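Local coordinates for protein tyrosinase (Aspergillus oryzae, PDB 6JU8) that probably oxidises L-tyrosine and L-dopa to L-dopaquinone with molecular oxygen at a dinuclear copper centre, in line with a role in melanin biosynthesis, at residues H18-R23 with N140-R146; L45-A49 with A121-I126. The protein carries 1 engineered substitution. One frame throughout, in Å; residues are numbered along the deposited sequence. Where two conformers were deposited one is given.

Contact 1: residues H18-R23 with N140-R146; sequences HPLPIR and NEAKQWR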
ATOM      1  N   HIS A  18      27.858 -13.074 -26.226  1.00 23.24           N
ATOM      2  CA  HIS A  18      26.619 -12.375 -25.880  1.00 22.97           C
ATOM      3  C   HIS A  18      26.495 -11.074 -26.664  1.00 20.49           C
ATOM      4  O   HIS A  18      26.608  -9.973 -26.139  1.00 20.89           O
ATOM      5  CB  HIS A  18      26.611 -12.082 -24.382  1.00 24.02           C
ATOM      6  CG  HIS A  18      26.724 -13.290 -23.504  1.00 25.88           C
ATOM      7  ND1 HIS A  18      25.624 -14.032 -23.144  1.00 27.06           N
ATOM      8  CD2 HIS A  18      27.784 -13.890 -22.897  1.00 23.76           C
ATOM      9  CE1 HIS A  18      26.000 -15.032 -22.365  1.00 26.81           C
ATOM     10  NE2 HIS A  18      27.310 -14.974 -22.195  1.00 26.06           N
ATOM     11  N   PRO A  19      26.310 -11.175 -27.982  1.00 23.76           N
ATOM     12  CA  PRO A  19      26.200  -9.967 -28.803  1.00 22.45           C
ATOM     13  C   PRO A  19      24.929  -9.166 -28.510  1.00 20.09           C
ATOM     14  O   PRO A  19      23.835  -9.732 -28.522  1.00 25.45           O
ATOM     15  CB  PRO A  19      26.147 -10.516 -30.228  1.00 23.97           C
ATOM     16  CG  PRO A  19      25.720 -11.945 -30.068  1.00 26.41           C
ATOM     17  CD  PRO A  19      26.273 -12.418 -28.755  1.00 24.48           C
ATOM     18  N   LEU A  20      25.096  -7.878 -28.289  1.00 18.26           N
ATOM     19  CA  LEU A  20      24.082  -6.879 -27.980  1.00 15.84           C
ATOM     20  C   LEU A  20      22.833  -7.444 -27.323  1.00 17.08           C
ATOM     21  O   LEU A  20      21.753  -7.476 -27.914  1.00 15.80           O
ATOM     22  CB  LEU A  20      23.690  -6.096 -29.238  1.00 18.53           C
ATOM     23  CG  LEU A  20      24.812  -5.263 -29.861  1.00 16.05           C
ATOM     24  CD1 LEU A  20      24.406  -4.743 -31.225  1.00 21.68           C
ATOM     25  CD2 LEU A  20      25.197  -4.124 -28.919  1.00 18.87           C
ATOM     26  N   PRO A  21      22.939  -7.854 -26.071  1.00 12.90           N
ATOM     27  CA  PRO A  21      21.749  -8.325 -25.332  1.00 13.26           C
ATOM     28  C   PRO A  21      20.706  -7.225 -25.188  1.00 11.66           C
ATOM     29  O   PRO A  21      20.955  -6.018 -25.178  1.00 13.39           O
ATOM     30  CB  PRO A  21      22.346  -8.708 -23.979  1.00 15.18           C
ATOM     31  CG  PRO A  21      23.780  -9.041 -24.302  1.00 13.73           C
ATOM     32  CD  PRO A  21      24.163  -7.927 -25.247  1.00 13.68           C
ATOM     33  N   ILE A  22      19.455  -7.679 -25.069  1.00 13.54           N
ATOM     34  CA  ILE A  22      18.320  -6.760 -25.100  1.00 13.35           C
ATOM     35  C   ILE A  22      17.754  -6.470 -23.721  1.00 11.29           C
ATOM     36  O   ILE A  22      17.632  -7.303 -22.809  1.00 12.44           O
ATOM     37  CB  ILE A  22      17.215  -7.309 -26.016  0.59 16.36           C
ATOM     38  CG1 ILE A  22      16.443  -8.492 -25.436  0.59 17.28           C
ATOM     39  CG2 ILE A  22      17.787  -7.683 -27.381  0.59 19.08           C
ATOM     40  CD1 ILE A  22      15.172  -8.800 -26.201  0.59 18.32           C
ATOM     41  N   ARG A  23      17.365  -5.205 -23.559  1.00 10.29           N
ATOM     42  CA  ARG A  23      16.557  -4.729 -22.439  1.00  9.32           C
ATOM     43  C   ARG A  23      15.108  -5.126 -22.736  1.00  9.40           C
ATOM     44  O   ARG A  23      14.551  -4.608 -23.720  1.00 10.85           O
ATOM     45  CB  ARG A  23      16.705  -3.213 -22.300  1.00 10.06           C
ATOM     46  CG  ARG A  23      18.057  -2.795 -21.728  1.00 10.18           C
ATOM     47  CD  ARG A  23      18.226  -1.281 -21.765  1.00 10.07           C
ATOM     48  NE  ARG A  23      19.473  -0.877 -21.091  1.00 10.41           N
ATOM     49  CZ  ARG A  23      19.798   0.395 -20.890  1.00  9.87           C
ATOM     50  NH1 ARG A  23      18.983   1.359 -21.316  1.00 11.08           N
ATOM     51  NH2 ARG A  23      20.930   0.713 -20.279  1.00 10.50           N
ATOM     52  N   ASN A 140      26.477 -16.839 -17.421  1.00 19.30           N
ATOM     53  CA  ASN A 140      25.816 -16.674 -18.699  1.00 20.19           C
ATOM     54  C   ASN A 140      24.561 -15.818 -18.566  1.00 19.02           C
ATOM     55  O   ASN A 140      24.270 -14.946 -19.385  1.00 20.54           O
ATOM     56  CB  ASN A 140      25.420 -18.043 -19.267  1.00 27.29           C
ATOM     57  CG  ASN A 140      24.725 -17.867 -20.607  1.00 32.42           C
ATOM     58  OD1 ASN A 140      25.400 -17.594 -21.605  1.00 50.01           O
ATOM     59  ND2 ASN A 140      23.403 -18.006 -20.635  1.00 61.36           N
ATOM     60  N   GLU A 141      23.781 -16.093 -17.510  1.00 16.13           N
ATOM     61  CA  GLU A 141      22.556 -15.305 -17.313  1.00 15.88           C
ATOM     62  C   GLU A 141      22.865 -13.866 -16.929  1.00 15.35           C
ATOM     63  O   GLU A 141      22.210 -12.941 -17.419  1.00 17.07           O
ATOM     64  CB  GLU A 141      21.677 -15.973 -16.262  1.00 18.76           C
ATOM     65  CG  GLU A 141      21.127 -17.312 -16.700  1.00 21.38           C
ATOM     66  CD  GLU A 141      19.920 -17.263 -17.596  1.00 25.99           C
ATOM     67  OE1 GLU A 141      19.284 -16.204 -17.775  1.00 24.14           O
ATOM     68  OE2 GLU A 141      19.566 -18.326 -18.140  1.00 45.10           O
ATOM     69  N   ALA A 142      23.859 -13.611 -16.082  1.00 16.16           N
ATOM     70  CA  ALA A 142      24.232 -12.227 -15.804  1.00 15.46           C
ATOM     71  C   ALA A 142      24.680 -11.468 -17.038  1.00 14.83           C
ATOM     72  O   ALA A 142      24.426 -10.266 -17.190  1.00 16.53           O
ATOM     73  CB  ALA A 142      25.379 -12.185 -14.791  1.00 16.92           C
ATOM     74  N   LYS A 143      25.409 -12.139 -17.912  1.00 15.00           N
ATOM     75  CA  LYS A 143      25.932 -11.509 -19.125  1.00 15.24           C
ATOM     76  C   LYS A 143      24.837 -11.241 -20.141  1.00 15.57           C
ATOM     77  O   LYS A 143      24.965 -10.357 -20.998  1.00 16.79           O
ATOM     78  CB  LYS A 143      27.019 -12.404 -19.734  1.00 17.01           C
ATOM     79  CG  LYS A 143      28.299 -12.387 -18.904  1.00 19.82           C
ATOM     80  CD  LYS A 143      29.310 -13.378 -19.488  1.00 29.00           C
ATOM     81  CE  LYS A 143      30.528 -13.466 -18.574  1.00 36.50           C
ATOM     82  NZ  LYS A 143      31.531 -14.414 -19.140  1.00 45.64           N
ATOM     83  N   GLN A 144      23.739 -11.989 -20.050  1.00 15.65           N
ATOM     84  CA  GLN A 144      22.612 -11.761 -20.948  1.00 16.17           C
ATOM     85  C   GLN A 144      21.674 -10.709 -20.369  1.00 15.85           C
ATOM     86  O   GLN A 144      20.948 -10.034 -21.097  1.00 16.80           O
ATOM     87  CB  GLN A 144      21.840 -13.051 -21.188  1.00 21.44           C
ATOM     88  CG  GLN A 144      22.216 -13.837 -22.430  1.00 29.59           C
ATOM     89  CD  GLN A 144      22.176 -13.003 -23.701  1.00 30.89           C
ATOM     90  OE1 GLN A 144      21.157 -12.453 -24.141  1.00 38.38           O
ATOM     91  NE2 GLN A 144      23.334 -12.908 -24.325  1.00 27.48           N
ATOM     92  N   TRP A 145      21.622 -10.567 -19.055  1.00 12.75           N
ATOM     93  CA  TRP A 145      20.713  -9.647 -18.399  1.00 12.55           C
ATOM     94  C   TRP A 145      20.967  -8.199 -18.786  1.00 10.73           C
ATOM     95  O   TRP A 145      22.116  -7.773 -18.857  1.00 12.63           O
ATOM     96  CB  TRP A 145      20.824  -9.754 -16.879  1.00 13.39           C
ATOM     97  CG  TRP A 145      19.930  -8.801 -16.157  1.00 12.74           C
ATOM     98  CD1 TRP A 145      18.620  -9.023 -15.810  1.00 12.04           C
ATOM     99  CD2 TRP A 145      20.278  -7.489 -15.700  1.00 12.02           C
ATOM    100  NE1 TRP A 145      18.150  -7.899 -15.151  1.00 11.59           N
ATOM    101  CE2 TRP A 145      19.135  -6.958 -15.074  1.00 11.82           C
ATOM    102  CE3 TRP A 145      21.453  -6.714 -15.758  1.00 12.36           C
ATOM    103  CZ2 TRP A 145      19.144  -5.682 -14.506  1.00 12.13           C
ATOM    104  CZ3 TRP A 145      21.455  -5.453 -15.200  1.00 12.02           C
ATOM    105  CH2 TRP A 145      20.292  -4.951 -14.587  1.00 13.40           C
ATOM    106  N   ARG A 146      19.879  -7.459 -18.984  1.00 11.24           N
ATOM    107  CA  ARG A 146      19.982  -6.013 -19.160  1.00 10.37           C
ATOM    108  C   ARG A 146      18.840  -5.394 -18.354  1.00 10.55           C
ATOM    109  O   ARG A 146      17.872  -6.096 -17.996  1.00 11.06           O
ATOM    110  CB  ARG A 146      19.886  -5.616 -20.633  1.00 11.45           C
ATOM    111  CG  ARG A 146      21.097  -6.067 -21.462  1.00 11.94           C
ATOM    112  CD  ARG A 146      22.337  -5.322 -21.001  1.00 11.62           C
ATOM    113  NE  ARG A 146      23.557  -5.568 -21.789  1.00 11.98           N
ATOM    114  CZ  ARG A 146      24.372  -6.611 -21.652  1.00 12.55           C
ATOM    115  NH1 ARG A 146      24.079  -7.568 -20.769  1.00 12.97           N
ATOM    116  NH2 ARG A 146      25.459  -6.709 -22.399  1.00 15.74           N
TER
HETATM  117  O   HOH W   1      22.959 -11.982 -26.826  1.00 36.95           O
HETATM  118  O   HOH W   2      18.469  -9.737 -22.030  1.00 14.25           O
HETATM  119  O   HOH W   3      18.903 -10.760 -24.707  1.00 22.42           O
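H18 lays one face of its imidazole over K143, whose CB sits 3.6 Å from the ring centroid in a CH-pi contact. The N-terminal loop 18-23 packs along the C-terminal end of helix 135-144, a helix of the tyrosinase central domain. At the edge of the same ring, Q144 NE2 donates a nearly linear hydrogen bond to H18 ND1 (2.8 Å), so ND1 serves as an acceptor. The loop passes the point where W145 leaves helical geometry. P21 fits between the helix end and R146: its CB lies 3.5 Å from Q144 O, and its CD 3.4 Å from R146 NH2, over one face of the guanidinium. The guanidinium is fixed by R146 NH1, which donates to K143 O (2.9 Å) and W145 O (2.7 Å), and by NE, which bonds to N436 O. Further along, R23 CG rests 3.5 Å from R146 CB, while the charged end of R23 forms a salt bridge with E115 of helix 103-129; the R23 side chain lies about 8 Å from that of the copper ligand H376. Waters 1 and 3 bridge the loop backbone to the Q144 side-chain amide; water 2 joins the two backbones, 2.7 Å from I22 O and from Q144 O.

Contact 2: residues L45-A49 with A121-I126; sequences LFVEA and AMLDFI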
ATOM      1  N   LEU A  45      19.253 -12.840  -9.600  1.00 12.79           N
ATOM      2  CA  LEU A  45      20.414 -11.960  -9.714  1.00 13.12           C
ATOM      3  C   LEU A  45      20.021 -10.502  -9.508  1.00 11.46           C
ATOM      4  O   LEU A  45      20.690  -9.719  -8.830  1.00 13.15           O
ATOM      5  CB  LEU A  45      21.036 -12.157 -11.101  1.00 12.59           C
ATOM      6  CG  LEU A  45      21.864 -13.429 -11.310  1.00 13.35           C
ATOM      7  CD1 LEU A  45      22.283 -13.532 -12.778  1.00 14.09           C
ATOM      8  CD2 LEU A  45      23.044 -13.474 -10.338  1.00 15.32           C
ATOM      9  N   PHE A  46      18.898 -10.099 -10.138  1.00 12.26           N
ATOM     10  CA  PHE A  46      18.507  -8.695 -10.085  1.00 11.73           C
ATOM     11  C   PHE A  46      18.079  -8.354  -8.660  1.00 11.34           C
ATOM     12  O   PHE A  46      18.514  -7.353  -8.082  1.00 11.81           O
ATOM     13  CB  PHE A  46      17.420  -8.410 -11.114  1.00 12.02           C
ATOM     14  CG  PHE A  46      17.004  -6.987 -11.359  1.00 11.86           C
ATOM     15  CD1 PHE A  46      17.653  -5.890 -10.820  1.00 13.87           C
ATOM     16  CD2 PHE A  46      15.875  -6.742 -12.168  1.00 11.77           C
ATOM     17  CE1 PHE A  46      17.237  -4.575 -11.061  1.00 12.57           C
ATOM     18  CE2 PHE A  46      15.480  -5.442 -12.435  1.00 11.77           C
ATOM     19  CZ  PHE A  46      16.154  -4.356 -11.900  1.00 12.45           C
ATOM     20  N   VAL A  47      17.251  -9.207  -8.055  1.00 11.56           N
ATOM     21  CA  VAL A  47      16.816  -8.954  -6.673  1.00 11.74           C
ATOM     22  C   VAL A  47      17.988  -8.930  -5.701  1.00 12.16           C
ATOM     23  O   VAL A  47      18.109  -8.037  -4.854  1.00 11.77           O
ATOM     24  CB  VAL A  47      15.793 -10.036  -6.239  1.00 12.05           C
ATOM     25  CG1 VAL A  47      15.526  -9.970  -4.753  1.00 13.65           C
ATOM     26  CG2 VAL A  47      14.506  -9.881  -7.038  1.00 13.15           C
ATOM     27  N   GLU A  48      18.886  -9.914  -5.808  1.00 11.95           N
ATOM     28  CA  GLU A  48      19.970 -10.013  -4.838  1.00 12.81           C
ATOM     29  C   GLU A  48      20.974  -8.885  -5.051  1.00 13.01           C
ATOM     30  O   GLU A  48      21.445  -8.308  -4.068  1.00 13.73           O
ATOM     31  CB  GLU A  48      20.664 -11.375  -4.912  1.00 13.65           C
ATOM     32  CG  GLU A  48      19.764 -12.546  -4.534  1.00 15.20           C
ATOM     33  CD  GLU A  48      19.523 -12.751  -3.058  1.00 16.31           C
ATOM     34  OE1 GLU A  48      20.043 -12.000  -2.219  1.00 25.30           O
ATOM     35  OE2 GLU A  48      18.790 -13.694  -2.698  1.00 17.92           O
ATOM     36  N   ALA A  49      21.267  -8.570  -6.307  1.00 11.51           N
ATOM     37  CA  ALA A  49      22.206  -7.468  -6.566  1.00 11.44           C
ATOM     38  C   ALA A  49      21.648  -6.130  -6.099  1.00 10.94           C
ATOM     39  O   ALA A  49      22.348  -5.310  -5.488  1.00 11.71           O
ATOM     40  CB  ALA A  49      22.556  -7.384  -8.038  1.00 13.00           C
ATOM     41  N   ALA A 121      27.480  -5.959  -9.366  1.00 12.44           N
ATOM     42  CA  ALA A 121      27.048  -6.595  -8.126  1.00 12.17           C
ATOM     43  C   ALA A 121      26.573  -8.016  -8.399  1.00 11.60           C
ATOM     44  O   ALA A 121      26.728  -8.925  -7.569  1.00 13.51           O
ATOM     45  CB  ALA A 121      25.959  -5.768  -7.447  1.00 12.75           C
ATOM     46  N   MET A 122      25.996  -8.278  -9.568  1.00 12.04           N
ATOM     47  CA  MET A 122      25.587  -9.653  -9.896  1.00 12.52           C
ATOM     48  C   MET A 122      26.787 -10.579  -9.971  1.00 13.18           C
ATOM     49  O   MET A 122      26.780 -11.698  -9.474  1.00 14.68           O
ATOM     50  CB  MET A 122      24.891  -9.706 -11.261  1.00 12.58           C
ATOM     51  CG  MET A 122      23.498  -9.083 -11.285  1.00 12.75           C
ATOM     52  SD  MET A 122      22.811  -9.226 -12.949  1.00 13.33           S
ATOM     53  CE  MET A 122      21.121  -8.710 -12.615  1.00 13.14           C
ATOM     54  N   LEU A 123      27.858 -10.105 -10.602  1.00 14.45           N
ATOM     55  CA  LEU A 123      29.069 -10.923 -10.650  1.00 13.27           C
ATOM     56  C   LEU A 123      29.601 -11.230  -9.264  1.00 14.73           C
ATOM     57  O   LEU A 123      30.078 -12.349  -9.035  1.00 15.68           O
ATOM     58  CB  LEU A 123      30.128 -10.186 -11.472  1.00 15.72           C
ATOM     59  CG  LEU A 123      29.832  -9.999 -12.956  1.00 16.63           C
ATOM     60  CD1 LEU A 123      31.075  -9.435 -13.653  1.00 19.59           C
ATOM     61  CD2 LEU A 123      29.366 -11.298 -13.595  1.00 19.56           C
ATOM     62  N   ASP A 124      29.604 -10.265  -8.348  1.00 14.83           N
ATOM     63  CA  ASP A 124      30.051 -10.509  -6.970  1.00 16.16           C
ATOM     64  C   ASP A 124      29.132 -11.513  -6.281  1.00 15.15           C
ATOM     65  O   ASP A 124      29.595 -12.396  -5.547  1.00 16.57           O
ATOM     66  CB  ASP A 124      30.074  -9.203  -6.163  1.00 17.87           C
ATOM     67  CG  ASP A 124      31.110  -8.208  -6.623  1.00 24.89           C
ATOM     68  OD1 ASP A 124      32.260  -8.609  -6.842  1.00 30.36           O
ATOM     69  OD2 ASP A 124      30.811  -7.003  -6.780  1.00 45.13           O
ATOM     70  N   PHE A 125      27.819 -11.395  -6.486  1.00 14.15           N
ATOM     71  CA  PHE A 125      26.874 -12.363  -5.918  1.00 14.46           C
ATOM     72  C   PHE A 125      27.188 -13.775  -6.398  1.00 13.21           C
ATOM     73  O   PHE A 125      27.203 -14.715  -5.592  1.00 16.55           O
ATOM     74  CB  PHE A 125      25.436 -11.989  -6.300  1.00 15.03           C
ATOM     75  CG  PHE A 125      24.429 -13.021  -5.822  1.00 15.17           C
ATOM     76  CD1 PHE A 125      23.932 -12.964  -4.532  1.00 16.24           C
ATOM     77  CD2 PHE A 125      24.005 -14.038  -6.665  1.00 16.86           C
ATOM     78  CE1 PHE A 125      23.046 -13.930  -4.081  1.00 16.79           C
ATOM     79  CE2 PHE A 125      23.114 -14.999  -6.217  1.00 17.57           C
ATOM     80  CZ  PHE A 125      22.640 -14.940  -4.920  1.00 18.06           C
ATOM     81  N   ILE A 126      27.439 -13.952  -7.685  1.00 14.75           N
ATOM     82  CA  ILE A 126      27.734 -15.282  -8.241  1.00 15.15           C
ATOM     83  C   ILE A 126      29.033 -15.808  -7.660  1.00 14.49           C
ATOM     84  O   ILE A 126      29.085 -16.972  -7.254  1.00 17.07           O
ATOM     85  CB  ILE A 126      27.836 -15.220  -9.789  1.00 13.96           C
ATOM     86  CG1 ILE A 126      26.489 -14.894 -10.417  1.00 14.96           C
ATOM     87  CG2 ILE A 126      28.450 -16.499 -10.341  1.00 14.60           C
ATOM     88  CD1 ILE A 126      26.526 -14.408 -11.845  1.00 17.18           C
TER
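The short helical segments 45-49 and 121-126 cross almost at right angles, at 96°, with their axes 8.9 Å apart at closest approach. Two small residues bring the backbones nearest: the CA atoms of A49 and A121 are 5.2 Å apart, and their CB atoms meet at 3.8 Å. M122 extends from this point with chi2 and chi3 both t, so that its CE reaches along helix 41-55 to L45 CB (3.8 Å) and F46 N (3.6 Å). L45 CD2 in turn touches F125 CD2 (3.8 Å) and I126 CG1 (3.7 Å). On F125, E48 CB lies over one ring face, 3.9 Å from the centroid, in a CH-pi contact; E48 thus contributes its aliphatic part here, and its carboxylate forms a salt bridge with K193. W138 and A142 of helix 135-144 also pack against this apolar interface. Such near-perpendicular packing sets helix 41-55 across the far part of helix 103-129, the H107-bearing helix of tyrosinase's copper-holding four-helix bundle, away from the copper site.

Helix 135-144, which follows helix 103-129 in the chain, connects the two contacts, whose centres lie 14 Å apart. It meets the N-terminal loop in contact 1 and borders the helix crossing of contact 2 through A142, whose CB is 3.9 Å from I126 CD1. Just beyond the helix, W145 turns away from loop 18-23 and packs its indole against the flank of contact 2, on M122 and F46, with W145 CD2 3.4 Å from M122 CE. Contact 1 is partly buried and mixes polar groups, water bridges and proline packing; contact 2 is buried and essentially apolar. Along the chain, contact 2 is nested within the long loop that contact 1 closes.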